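Local coordinates for protein GrgF (Penicillium sp. sh18, PDB 6LZH) that acts as a polyketide transferase in the biosynthesis of gregatin A, a fungal polyketide with an alkylated furanone core, at residues R22-P27 against I48-A53; I82-Q87 against G117-L122; L156-R161 against T211-L216; D247-F252 against L261-G266. One frame throughout, in Å; residues are numbered along the deposited sequence.

Interactions 1 and 4 both set a helix against a strand of the mixed sheet, nearly parallel in 22-27/48-53 and nearly antiparallel in 247-252/261-266; interactions 2 and 3 pair helix with helix. Interaction 2 is buried, its centre about 6 Å from the centre of the chain, whereas interaction 4 lies at the surface on an outermost strand and interaction 1 is partly buried. Interaction 3 is also buried, although its centre is about 21 Å from that of the chain, with the second subunit packing against it. No hydrogen bond crosses any of the four. Aromatic CH-pi contacts mark 1 and 4, sodium ions accompany 3 and 4, and Ile82 meets Thr211 where 2 and 3 touch.

Interaction 1: residues R22-P27 against I48-A53; sequences RGWLFP and ILPDIA
Phe26 and Trp24 of strand 20-26 rest on Pro50 and Ala53 of helix 49-58 in an apolar strand-to-helix contact toward the edge of the mixed sheet. Strand 22-26 and helix 49-53 run nearly the same way, their axes 21° apart and 9.9 Å from each other at closest approach. Ala53 CB stands over one face of the Phe26 benzene ring, 3.8 Å from its centroid and 16° off the normal, a CH-pi contact displaced toward the rim. A chi1 of -61°, which sets CG anti to the carbonyl carbon, holds the Phe26 ring out toward the helix. Pro50 serves both aromatics: its CG meets the edge of the indole at Trp24 CZ3, 3.8 Å away, while its carbonyl O lies 4.0 Å from Phe26 CE2 and its CB 4.4 Å from Phe26 CZ. Arg8 and Lys45 make cation-pi contacts with the same indole, and Leu65 and Cys63 of strand 62-66 touch Pro50 and Ala53. Shortening Phe26 to an alanine would probably leave the methyl of Ala53 without its aromatic cover and open a gap between strand and helix. Since no hydrogen bond crosses the contact, its cohesion probably rests on apolar packing, including the methyl-on-ring contact.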
loop_
_atom_site.group_PDB
_atom_site.type_symbol
_atom_site.label_atom_id
_atom_site.label_comp_id
_atom_site.label_asym_id
_atom_site.label_seq_id
_atom_site.Cartn_x
_atom_site.Cartn_y
_atom_site.Cartn_z
ATOM N N ARG A 22 21.873 -3.077 -2.746
ATOM C CA ARG A 22 23.307 -2.825 -2.665
ATOM C C ARG A 22 23.560 -1.370 -2.329
ATOM O O ARG A 22 22.772 -0.485 -2.683
ATOM C CB ARG A 22 24.004 -3.210 -3.989
ATOM C CG ARG A 22 23.829 -4.697 -4.334
ATOM C CD ARG A 22 24.516 -5.154 -5.631
ATOM N NE ARG A 22 24.318 -6.595 -5.828
ATOM C CZ ARG A 22 23.233 -7.141 -6.380
ATOM N NH1 ARG A 22 22.244 -6.385 -6.832
ATOM N NH2 ARG A 22 23.138 -8.459 -6.496
ATOM N N GLY A 23 24.665 -1.131 -1.640
ATOM C CA GLY A 23 24.950 0.211 -1.218
ATOM C C GLY A 23 26.336 0.335 -0.642
ATOM O O GLY A 23 27.216 -0.501 -0.879
ATOM N N TRP A 24 26.499 1.395 0.131
ATOM C CA TRP A 24 27.783 1.802 0.666
ATOM C C TRP A 24 27.663 1.937 2.167
ATOM O O TRP A 24 26.690 2.501 2.672
ATOM C CB TRP A 24 28.246 3.145 0.083
ATOM C CG TRP A 24 28.686 3.086 -1.338
ATOM C CD1 TRP A 24 29.349 2.056 -1.951
ATOM C CD2 TRP A 24 28.522 4.105 -2.328
ATOM N NE1 TRP A 24 29.593 2.371 -3.260
ATOM C CE2 TRP A 24 29.094 3.622 -3.521
ATOM C CE3 TRP A 24 27.929 5.378 -2.326
ATOM C CZ2 TRP A 24 29.108 4.369 -4.702
ATOM C CZ3 TRP A 24 27.943 6.118 -3.498
ATOM C CH2 TRP A 24 28.531 5.609 -4.673
ATOM N N LEU A 25 28.675 1.441 2.864
ATOM C CA LEU A 25 28.799 1.573 4.301
ATOM C C LEU A 25 29.938 2.542 4.591
ATOM O O LEU A 25 31.050 2.352 4.091
ATOM C CB LEU A 25 29.073 0.203 4.924
ATOM C CG LEU A 25 29.299 0.139 6.430
ATOM C CD1 LEU A 25 28.040 0.539 7.149
ATOM C CD2 LEU A 25 29.721 -1.283 6.824
ATOM N N PHE A 26 29.658 3.588 5.378
ATOM C CA PHE A 26 30.662 4.555 5.834
ATOM C C PHE A 26 30.902 4.326 7.325
ATOM O O PHE A 26 30.200 4.904 8.177
ATOM C CB PHE A 26 30.224 6.004 5.568
ATOM C CG PHE A 26 29.994 6.323 4.103
ATOM C CD1 PHE A 26 28.831 5.906 3.458
ATOM C CD2 PHE A 26 30.942 7.040 3.369
ATOM C CE1 PHE A 26 28.620 6.194 2.112
ATOM C CE2 PHE A 26 30.723 7.348 2.031
ATOM C CZ PHE A 26 29.568 6.923 1.404
ATOM N N PRO A 27 31.859 3.470 7.695
ATOM C CA PRO A 27 32.021 3.113 9.108
ATOM C C PRO A 27 32.645 4.230 9.917
ATOM O O PRO A 27 33.619 4.861 9.498
ATOM C CB PRO A 27 32.948 1.888 9.061
ATOM C CG PRO A 27 33.647 1.999 7.761
ATOM C CD PRO A 27 32.655 2.601 6.812
ATOM N N ILE A 48 24.938 13.593 -4.055
ATOM C CA ILE A 48 24.693 14.475 -2.907
ATOM C C ILE A 48 24.853 13.747 -1.575
ATOM O O ILE A 48 25.609 14.187 -0.698
ATOM C CB ILE A 48 23.301 15.136 -2.980
ATOM C CG1 ILE A 48 23.097 15.852 -4.328
ATOM C CG2 ILE A 48 23.148 16.131 -1.831
ATOM C CD1 ILE A 48 21.759 16.601 -4.436
ATOM N N LEU A 49 24.109 12.657 -1.396
ATOM C CA LEU A 49 24.149 11.952 -0.118
ATOM C C LEU A 49 25.539 11.451 0.278
ATOM O O LEU A 49 25.833 11.447 1.489
ATOM C CB LEU A 49 23.155 10.787 -0.140
ATOM C CG LEU A 49 21.725 11.123 0.306
ATOM C CD1 LEU A 49 21.099 12.143 -0.648
ATOM C CD2 LEU A 49 20.865 9.881 0.367
ATOM N N PRO A 50 26.397 10.963 -0.628
ATOM C CA PRO A 50 27.685 10.422 -0.147
ATOM C C PRO A 50 28.501 11.418 0.660
ATOM O O PRO A 50 29.104 11.041 1.676
ATOM C CB PRO A 50 28.398 10.028 -1.449
ATOM C CG PRO A 50 27.283 9.686 -2.373
ATOM C CD PRO A 50 26.223 10.718 -2.075
ATOM N N ASP A 51 28.539 12.687 0.229
ATOM C CA ASP A 51 29.303 13.680 0.981
ATOM C C ASP A 51 28.645 13.969 2.321
ATOM O O ASP A 51 29.336 14.217 3.319
ATOM C CB ASP A 51 29.470 14.962 0.161
ATOM C CG ASP A 51 30.647 15.810 0.647
ATOM O OD1 ASP A 51 31.787 15.298 0.672
ATOM O OD2 ASP A 51 30.422 16.973 1.037
ATOM N N ILE A 52 27.314 13.899 2.381
ATOM C CA ILE A 52 26.652 14.044 3.671
ATOM C C ILE A 52 26.960 12.844 4.567
ATOM O O ILE A 52 27.201 12.995 5.777
ATOM C CB ILE A 52 25.140 14.241 3.466
ATOM C CG1 ILE A 52 24.875 15.564 2.726
ATOM C CG2 ILE A 52 24.440 14.221 4.799
ATOM C CD1 ILE A 52 23.376 15.835 2.355
ATOM N N ALA A 53 26.929 11.632 4.003
ATOM C CA ALA A 53 27.340 10.457 4.769
ATOM C C ALA A 53 28.758 10.629 5.303
ATOM O O ALA A 53 29.031 10.355 6.482
ATOM C CB ALA A 53 27.245 9.202 3.900
#

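Interaction 2: residues I82-Q87 against G117-L122; sequences IDARQQ and GGNVTL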
loop_
_atom_site.group_PDB
_atom_site.type_symbol
_atom_site.label_atom_id
_atom_site.label_comp_id
_atom_site.label_asym_id
_atom_site.label_seq_id
_atom_site.Cartn_x
_atom_site.Cartn_y
_atom_site.Cartn_z
ATOM N N ILE A 82 8.552 2.736 -8.568
ATOM C CA ILE A 82 8.675 3.269 -7.216
ATOM C C ILE A 82 7.494 2.773 -6.394
ATOM O O ILE A 82 6.353 2.776 -6.869
ATOM C CB ILE A 82 8.732 4.811 -7.214
ATOM C CG1 ILE A 82 9.979 5.370 -7.928
ATOM C CG2 ILE A 82 8.650 5.358 -5.803
ATOM C CD1 ILE A 82 11.196 4.486 -7.922
ATOM N N ASP A 83 7.772 2.324 -5.171
ATOM C CA ASP A 83 6.749 1.766 -4.290
ATOM C C ASP A 83 7.115 2.192 -2.872
ATOM O O ASP A 83 7.987 1.580 -2.250
ATOM C CB ASP A 83 6.685 0.244 -4.425
ATOM C CG ASP A 83 5.525 -0.366 -3.651
ATOM O OD1 ASP A 83 4.898 0.357 -2.845
ATOM O OD2 ASP A 83 5.246 -1.567 -3.855
ATOM N N ALA A 84 6.470 3.256 -2.377
ATOM C CA ALA A 84 6.826 3.775 -1.060
ATOM C C ALA A 84 6.614 2.728 0.020
ATOM O O ALA A 84 7.464 2.555 0.900
ATOM C CB ALA A 84 6.010 5.028 -0.738
ATOM N N ARG A 85 5.470 2.027 -0.015
ATOM C CA ARG A 85 5.218 1.007 0.996
ATOM C C ARG A 85 6.329 -0.036 1.015
ATOM O O ARG A 85 6.852 -0.382 2.082
ATOM C CB ARG A 85 3.871 0.333 0.751
ATOM C CG ARG A 85 3.539 -0.649 1.840
ATOM C CD ARG A 85 2.231 -1.380 1.513
ATOM N NE ARG A 85 2.497 -2.564 0.707
ATOM C CZ ARG A 85 1.568 -3.448 0.363
ATOM N NH1 ARG A 85 0.315 -3.268 0.751
ATOM N NH2 ARG A 85 1.893 -4.509 -0.367
ATOM N N GLN A 86 6.697 -0.555 -0.156
ATOM C CA GLN A 86 7.751 -1.567 -0.202
ATOM C C GLN A 86 9.083 -0.990 0.260
ATOM O O GLN A 86 9.881 -1.676 0.908
ATOM C CB GLN A 86 7.901 -2.119 -1.620
ATOM C CG GLN A 86 8.999 -3.181 -1.724
ATOM C CD GLN A 86 9.331 -3.582 -3.159
ATOM O OE1 GLN A 86 9.367 -2.747 -4.061
ATOM N NE2 GLN A 86 9.600 -4.863 -3.365
ATOM N N GLN A 87 9.355 0.267 -0.105
ATOM C CA GLN A 87 10.641 0.867 0.237
ATOM C C GLN A 87 10.740 1.087 1.738
ATOM O O GLN A 87 11.808 0.889 2.334
ATOM C CB GLN A 87 10.844 2.179 -0.538
ATOM C CG GLN A 87 12.300 2.674 -0.527
ATOM C CD GLN A 87 12.588 3.843 -1.471
ATOM O OE1 GLN A 87 11.982 3.977 -2.561
ATOM N NE2 GLN A 87 13.534 4.696 -1.059
ATOM N N GLY A 117 12.871 10.047 -0.397
ATOM C CA GLY A 117 13.471 9.281 0.682
ATOM C C GLY A 117 13.006 9.723 2.059
ATOM O O GLY A 117 12.983 8.905 2.987
ATOM N N GLY A 118 12.591 10.988 2.191
ATOM C CA GLY A 118 12.087 11.479 3.458
ATOM C C GLY A 118 10.676 11.022 3.731
ATOM O O GLY A 118 10.308 10.812 4.885
ATOM N N ASN A 119 9.881 10.858 2.675
ATOM C CA ASN A 119 8.569 10.239 2.806
ATOM C C ASN A 119 8.713 8.809 3.319
ATOM O O ASN A 119 8.101 8.427 4.319
ATOM C CB ASN A 119 7.862 10.283 1.449
ATOM C CG ASN A 119 6.466 9.657 1.469
ATOM O OD1 ASN A 119 6.298 8.493 1.801
ATOM N ND2 ASN A 119 5.467 10.437 1.065
ATOM N N VAL A 120 9.561 8.021 2.666
ATOM C CA VAL A 120 9.764 6.623 3.070
ATOM C C VAL A 120 10.357 6.539 4.479
ATOM O O VAL A 120 10.022 5.638 5.266
ATOM C CB VAL A 120 10.651 5.934 2.015
ATOM C CG1 VAL A 120 11.173 4.609 2.494
ATOM C CG2 VAL A 120 9.878 5.783 0.700
ATOM N N THR A 121 11.275 7.451 4.805
ATOM C CA THR A 121 11.865 7.500 6.147
ATOM C C THR A 121 10.795 7.714 7.221
ATOM O O THR A 121 10.769 7.008 8.237
ATOM C CB THR A 121 12.933 8.608 6.197
ATOM O OG1 THR A 121 14.094 8.200 5.453
ATOM C CG2 THR A 121 13.385 8.914 7.652
ATOM N N LEU A 122 9.915 8.706 7.030
ATOM C CA LEU A 122 8.857 8.942 8.010
ATOM C C LEU A 122 7.927 7.733 8.135
ATOM O O LEU A 122 7.482 7.385 9.239
ATOM C CB LEU A 122 8.063 10.194 7.625
ATOM C CG LEU A 122 8.870 11.496 7.691
ATOM C CD1 LEU A 122 8.166 12.636 6.988
ATOM C CD2 LEU A 122 9.240 11.868 9.136
#
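Helix 84-99 meets helix 116-127 through Ala84 and Val120, whose CA atoms come within 5.8 Å, a spacing consistent with the small alanine. Val120 carries most of the contact with its two methyls. CG1, anti to the backbone N (chi1 167°), reaches 3.6 Å from the carbonyl carbon C of Gln87 and 3.8 Å from Gln87 CG. The other branch, CG2, lies 3.9 Å from Gln87 CB and 4.2 Å from Ala84 CB, bridging successive turns of the partner helix. The extended Gln87 chain crosses the valine at about a right angle; its CB and CG do the touching, joined at the amide by CD, 4.0 Å from Val120 CG2. Cutting Val120 back to a glycine would probably open a gap against Gln87 and Ala84 and let the glutamine chain shift. Asn119 OD1 passes near Ala84 CB but accepts its hydrogen bond from Trp218 NE1, while ND2 donates to Leu140 O. Gly117 O is gripped from opposite faces of its plane, by Thr121 N at 2.9 Å and Thr121 OG1 at 2.8 Å. Gly117 belongs to what is probably the nucleophile elbow (GxCxG) around the active-site Cys115. The interface itself rests on apolar contacts, with no hydrogen bond across it.

Interaction 3: residues L156-R161 against T211-L216; sequences LAMHDR and TYYKSL. With NA (sodium ion), chain D.
Tyr213 takes up both partners from helix 150-165. The Met158 methyl, CE, approaches its ring obliquely, 3.6 Å from Tyr213 CE2, and the two side chains cross at about a right angle. Bends at chi2 (-53°) and chi3 (98°) curl the thioether back to bring that methyl to the ring. One position earlier, Ala157 CB lies 4.1 Å from Tyr213 CB, and the CA atoms of these two residues are 6.7 Å apart. Farther out, the second subunit closes over the ring: Tyr213 OH is hydrogen-bonded to NE2 of His92 of the second subunit, and Phe127 of that subunit meets the same aromatic. Arg161 adds salt bridges to Glu89 and Asp93 of that subunit. Further along helix 209-216, Tyr212 O receives Ser215 OG at 2.9 Å and Leu216 N at 3.3 Å, both from one face of its plane. This turn presents Ser215 O to a sodium ion at 2.3 Å; Trp218 O and three waters are its other ligands. Helices 150-165 and 209-216 come between strands 133-137 and 232-237 in the chain, consistent with the helical cap that alpha/beta hydrolases characteristically insert there, and this region also meets the second subunit.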
loop_
_atom_site.group_PDB
_atom_site.type_symbol
_atom_site.label_atom_id
_atom_site.label_comp_id
_atom_site.label_asym_id
_atom_site.label_seq_id
_atom_site.Cartn_x
_atom_site.Cartn_y
_atom_site.Cartn_z
ATOM N N LEU A 156 -3.500 3.813 -18.451
ATOM C CA LEU A 156 -2.204 3.270 -18.861
ATOM C C LEU A 156 -1.739 2.174 -17.917
ATOM O O LEU A 156 -1.132 1.185 -18.348
ATOM C CB LEU A 156 -1.150 4.381 -18.905
ATOM C CG LEU A 156 -1.411 5.484 -19.939
ATOM C CD1 LEU A 156 -0.291 6.512 -19.946
ATOM C CD2 LEU A 156 -1.598 4.866 -21.341
ATOM N N ALA A 157 -1.976 2.353 -16.617
ATOM C CA ALA A 157 -1.597 1.321 -15.660
ATOM C C ALA A 157 -2.386 0.032 -15.886
ATOM O O ALA A 157 -1.833 -1.071 -15.755
ATOM C CB ALA A 157 -1.777 1.844 -14.234
ATOM N N MET A 158 -3.675 0.134 -16.229
ATOM C CA MET A 158 -4.436 -1.080 -16.533
ATOM C C MET A 158 -3.936 -1.727 -17.814
ATOM O O MET A 158 -3.815 -2.954 -17.892
ATOM C CB MET A 158 -5.938 -0.792 -16.655
ATOM C CG MET A 158 -6.653 -0.341 -15.360
ATOM S SD MET A 158 -6.415 -1.420 -13.923
ATOM C CE MET A 158 -5.097 -0.565 -13.045
ATOM N N HIS A 159 -3.631 -0.919 -18.830
ATOM C CA HIS A 159 -3.090 -1.486 -20.063
ATOM C C HIS A 159 -1.717 -2.113 -19.824
ATOM O O HIS A 159 -1.393 -3.161 -20.395
ATOM C CB HIS A 159 -3.008 -0.414 -21.142
ATOM C CG HIS A 159 -2.463 -0.907 -22.448
ATOM N ND1 HIS A 159 -1.155 -0.701 -22.834
ATOM C CD2 HIS A 159 -3.045 -1.602 -23.450
ATOM C CE1 HIS A 159 -0.958 -1.241 -24.024
ATOM N NE2 HIS A 159 -2.093 -1.787 -24.423
ATOM N N ASP A 160 -0.909 -1.489 -18.968
ATOM C CA ASP A 160 0.422 -2.006 -18.673
ATOM C C ASP A 160 0.357 -3.390 -18.026
ATOM O O ASP A 160 1.102 -4.305 -18.413
ATOM C CB ASP A 160 1.163 -1.014 -17.772
ATOM C CG ASP A 160 2.572 -1.462 -17.451
ATOM O OD1 ASP A 160 3.327 -1.780 -18.395
ATOM O OD2 ASP A 160 2.911 -1.522 -16.249
ATOM N N ARG A 161 -0.523 -3.561 -17.029
ATOM C CA ARG A 161 -0.722 -4.876 -16.417
ATOM C C ARG A 161 -1.027 -5.930 -17.472
ATOM O O ARG A 161 -0.394 -6.996 -17.525
ATOM C CB ARG A 161 -1.887 -4.837 -15.412
ATOM C CG ARG A 161 -1.649 -4.079 -14.121
ATOM C CD ARG A 161 -2.726 -4.427 -13.068
ATOM N NE ARG A 161 -2.438 -5.685 -12.371
ATOM C CZ ARG A 161 -1.667 -5.793 -11.288
ATOM N NH1 ARG A 161 -1.081 -4.724 -10.768
ATOM N NH2 ARG A 161 -1.468 -6.978 -10.720
ATOM N N THR A 211 4.149 3.340 -10.990
ATOM C CA THR A 211 4.521 4.237 -9.903
ATOM C C THR A 211 3.345 5.120 -9.499
ATOM O O THR A 211 3.056 5.273 -8.309
ATOM C CB THR A 211 5.721 5.095 -10.317
ATOM O OG1 THR A 211 6.881 4.261 -10.499
ATOM C CG2 THR A 211 6.007 6.158 -9.257
ATOM N N TYR A 212 2.627 5.672 -10.480
ATOM C CA TYR A 212 1.503 6.556 -10.168
ATOM C C TYR A 212 0.335 5.778 -9.557
ATOM O O TYR A 212 -0.312 6.262 -8.620
ATOM C CB TYR A 212 1.060 7.311 -11.425
ATOM C CG TYR A 212 0.002 8.367 -11.131
ATOM C CD1 TYR A 212 0.361 9.652 -10.730
ATOM C CD2 TYR A 212 -1.356 8.069 -11.225
ATOM C CE1 TYR A 212 -0.606 10.622 -10.444
ATOM C CE2 TYR A 212 -2.328 9.029 -10.936
ATOM C CZ TYR A 212 -1.946 10.302 -10.547
ATOM O OH TYR A 212 -2.905 11.255 -10.266
ATOM N N TYR A 213 0.064 4.570 -10.069
ATOM C CA TYR A 213 -0.956 3.697 -9.482
ATOM C C TYR A 213 -0.707 3.461 -7.992
ATOM O O TYR A 213 -1.608 3.626 -7.163
ATOM C CB TYR A 213 -0.990 2.357 -10.237
ATOM C CG TYR A 213 -1.953 1.326 -9.654
ATOM C CD1 TYR A 213 -1.579 0.496 -8.592
ATOM C CD2 TYR A 213 -3.240 1.185 -10.165
ATOM C CE1 TYR A 213 -2.465 -0.443 -8.061
ATOM C CE2 TYR A 213 -4.132 0.251 -9.634
ATOM C CZ TYR A 213 -3.738 -0.562 -8.588
ATOM O OH TYR A 213 -4.617 -1.502 -8.077
ATOM N N LYS A 214 0.505 3.042 -7.631
ATOM C CA LYS A 214 0.766 2.747 -6.224
ATOM C C LYS A 214 0.733 3.996 -5.346
ATOM O O LYS A 214 0.345 3.912 -4.174
ATOM C CB LYS A 214 2.107 2.036 -6.087
ATOM C CG LYS A 214 2.068 0.591 -6.560
ATOM C CD LYS A 214 3.331 -0.159 -6.164
ATOM C CE LYS A 214 3.402 -1.542 -6.818
ATOM N NZ LYS A 214 3.829 -1.467 -8.256
ATOM N N SER A 215 1.133 5.161 -5.872
ATOM C CA SER A 215 1.117 6.343 -5.023
ATOM C C SER A 215 -0.299 6.791 -4.688
ATOM O O SER A 215 -0.498 7.404 -3.637
ATOM C CB SER A 215 1.909 7.495 -5.659
ATOM O OG SER A 215 1.401 7.860 -6.929
ATOM N N LEU A 216 -1.294 6.479 -5.525
ATOM C CA LEU A 216 -2.654 6.897 -5.192
ATOM C C LEU A 216 -3.143 6.233 -3.915
ATOM O O LEU A 216 -3.991 6.801 -3.217
ATOM C CB LEU A 216 -3.630 6.585 -6.325
ATOM C CG LEU A 216 -3.632 7.457 -7.578
ATOM C CD1 LEU A 216 -4.802 7.024 -8.456
ATOM C CD2 LEU A 216 -3.705 8.966 -7.261
HETATM NA NA NA D . -0.074 9.431 -2.560
HETATM O O HOH W 1 -2.462 9.477 -2.220
HETATM O O HOH W 2 -0.403 11.811 -1.583
HETATM O O HOH W 3 2.371 9.827 -2.536
#

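Interaction 4: residues D247-F252 against L261-G266; sequences DQLNCF and LDILKG. With NA (sodium ion), chain C.
Leu249 and Phe252, one helical turn apart, are two projecting side chains that meet those of strand 259-264. The Leu249 methyl CD2 is the bump: it sits 3.8 Å from Leu261 CD2 and 4.0 Å from Leu261 CD1, covering the fork of that leucine, and with the same strand-facing side touches Ile263 CD1, next to the fork, at 4.1 Å. The two leucine chains cross at about a right angle. Phe252 supplies the flatter surface. Leu261 CB lies over one face of its ring, 3.9 Å from the centroid and 20° off the normal, displaced toward the rim where Phe252 CZ is 3.7 Å away. With CG anti to its backbone N (chi1 176°), Leu261 sends its methyls on to Leu249 while its CB stays against the ring face; offering its fork to one and its CB to the other, this single residue meets both helix side chains. Lys259 makes a cation-pi contact with the same ring.

Alternation along the strand gives Asp262 a different task: its OD1, at 2.4 Å, and the carbonyl Ile263 O, also at 2.4 Å, bind a sodium ion together with two waters. One water is tied to Asp262 OD2 and the other to Lys265 N. Helix 247-252 and strand 261-264 run antiparallel within 10°, their axes 11.0 Å apart, as expected for the second half of the beta-alpha-beta unit formed by strand 232-237, helix 245-254 and strand 259-264, whose strand-to-helix connection carries Asp240, an active-site residue of this alpha/beta hydrolase fold.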
loop_
_atom_site.group_PDB
_atom_site.type_symbol
_atom_site.label_atom_id
_atom_site.label_comp_id
_atom_site.label_asym_id
_atom_site.label_seq_id
_atom_site.Cartn_x
_atom_site.Cartn_y
_atom_site.Cartn_z
ATOM N N ASP A 247 2.967 21.692 1.779
ATOM C CA ASP A 247 2.763 20.252 1.948
ATOM C C ASP A 247 3.622 19.707 3.086
ATOM O O ASP A 247 3.148 18.923 3.916
ATOM C CB ASP A 247 3.100 19.512 0.655
ATOM C CG ASP A 247 2.054 19.695 -0.422
ATOM O OD1 ASP A 247 0.961 20.211 -0.117
ATOM O OD2 ASP A 247 2.341 19.299 -1.567
ATOM N N GLN A 248 4.906 20.076 3.109
ATOM C CA GLN A 248 5.799 19.576 4.162
ATOM C C GLN A 248 5.318 20.005 5.546
ATOM O O GLN A 248 5.334 19.212 6.499
ATOM C CB GLN A 248 7.237 20.073 3.933
ATOM C CG GLN A 248 7.883 19.668 2.592
ATOM C CD GLN A 248 9.291 20.248 2.416
ATOM O OE1 GLN A 248 10.105 20.244 3.352
ATOM N NE2 GLN A 248 9.587 20.752 1.205
ATOM N N LEU A 249 4.879 21.260 5.682
ATOM C CA LEU A 249 4.414 21.732 6.986
ATOM C C LEU A 249 3.094 21.080 7.357
ATOM O O LEU A 249 2.844 20.808 8.537
ATOM C CB LEU A 249 4.274 23.253 6.978
ATOM C CG LEU A 249 5.631 23.956 6.789
ATOM C CD1 LEU A 249 5.506 25.466 6.937
ATOM C CD2 LEU A 249 6.668 23.385 7.763
ATOM N N ASN A 250 2.261 20.791 6.358
ATOM C CA ASN A 250 1.046 20.024 6.604
ATOM C C ASN A 250 1.384 18.660 7.190
ATOM O O ASN A 250 0.780 18.225 8.177
ATOM C CB ASN A 250 0.253 19.893 5.298
ATOM C CG ASN A 250 -0.541 21.166 4.973
ATOM O OD1 ASN A 250 -0.736 22.018 5.849
ATOM N ND2 ASN A 250 -1.010 21.294 3.730
ATOM N N CYS A 251 2.382 17.990 6.621
ATOM C CA CYS A 251 2.817 16.717 7.184
ATOM C C CYS A 251 3.317 16.896 8.620
ATOM O O CYS A 251 2.934 16.137 9.526
ATOM C CB CYS A 251 3.888 16.102 6.284
ATOM S SG CYS A 251 4.411 14.436 6.787
ATOM N N PHE A 252 4.170 17.902 8.850
ATOM C CA PHE A 252 4.641 18.168 10.211
ATOM C C PHE A 252 3.471 18.403 11.162
ATOM O O PHE A 252 3.485 17.928 12.303
ATOM C CB PHE A 252 5.589 19.367 10.241
ATOM C CG PHE A 252 6.307 19.542 11.567
ATOM C CD1 PHE A 252 7.434 18.782 11.855
ATOM C CD2 PHE A 252 5.854 20.446 12.523
ATOM C CE1 PHE A 252 8.092 18.898 13.064
ATOM C CE2 PHE A 252 6.531 20.590 13.765
ATOM C CZ PHE A 252 7.646 19.800 14.025
ATOM N N LEU A 261 11.208 20.907 14.042
ATOM C CA LEU A 261 11.192 21.493 12.709
ATOM C C LEU A 261 12.356 22.458 12.542
ATOM O O LEU A 261 12.558 23.340 13.382
ATOM C CB LEU A 261 9.883 22.250 12.463
ATOM C CG LEU A 261 9.782 22.988 11.123
ATOM C CD1 LEU A 261 9.786 22.000 9.937
ATOM C CD2 LEU A 261 8.519 23.846 11.101
ATOM N N ASP A 262 13.089 22.318 11.440
ATOM C CA ASP A 262 14.061 23.325 11.011
ATOM C C ASP A 262 13.641 23.853 9.649
ATOM O O ASP A 262 13.436 23.067 8.720
ATOM C CB ASP A 262 15.473 22.736 10.935
ATOM C CG ASP A 262 16.516 23.782 10.595
ATOM O OD1 ASP A 262 16.197 24.986 10.749
ATOM O OD2 ASP A 262 17.641 23.405 10.200
ATOM N N ILE A 263 13.480 25.170 9.535
ATOM C CA ILE A 263 13.204 25.823 8.257
ATOM C C ILE A 263 14.517 26.329 7.683
ATOM O O ILE A 263 15.233 27.079 8.352
ATOM C CB ILE A 263 12.219 26.996 8.425
ATOM C CG1 ILE A 263 10.924 26.536 9.086
ATOM C CG2 ILE A 263 11.946 27.652 7.066
ATOM C CD1 ILE A 263 10.043 25.705 8.185
ATOM N N LEU A 264 14.814 25.981 6.427
ATOM C CA LEU A 264 16.030 26.499 5.784
ATOM C C LEU A 264 15.670 27.826 5.127
ATOM O O LEU A 264 15.121 27.859 4.023
ATOM C CB LEU A 264 16.588 25.511 4.774
ATOM C CG LEU A 264 16.891 24.094 5.274
ATOM C CD1 LEU A 264 17.564 23.295 4.175
ATOM C CD2 LEU A 264 17.776 24.136 6.518
ATOM N N LYS A 265 16.001 28.922 5.808
ATOM C CA LYS A 265 15.564 30.247 5.379
ATOM C C LYS A 265 16.131 30.596 4.005
ATOM O O LYS A 265 17.327 30.443 3.754
ATOM C CB LYS A 265 15.989 31.287 6.413
ATOM C CG LYS A 265 15.005 31.456 7.573
ATOM C CD LYS A 265 13.810 32.327 7.156
ATOM C CE LYS A 265 12.600 32.157 8.082
ATOM N NZ LYS A 265 11.503 31.347 7.450
ATOM N N GLY A 266 15.261 31.048 3.107
ATOM C CA GLY A 266 15.689 31.500 1.799
ATOM C C GLY A 266 16.024 30.415 0.801
ATOM O O GLY A 266 16.490 30.734 -0.299
HETATM NA NA NA C . 16.815 27.271 10.171
HETATM O O HOH W 4 18.836 25.943 9.632
HETATM O O HOH W 5 18.029 28.762 8.180
#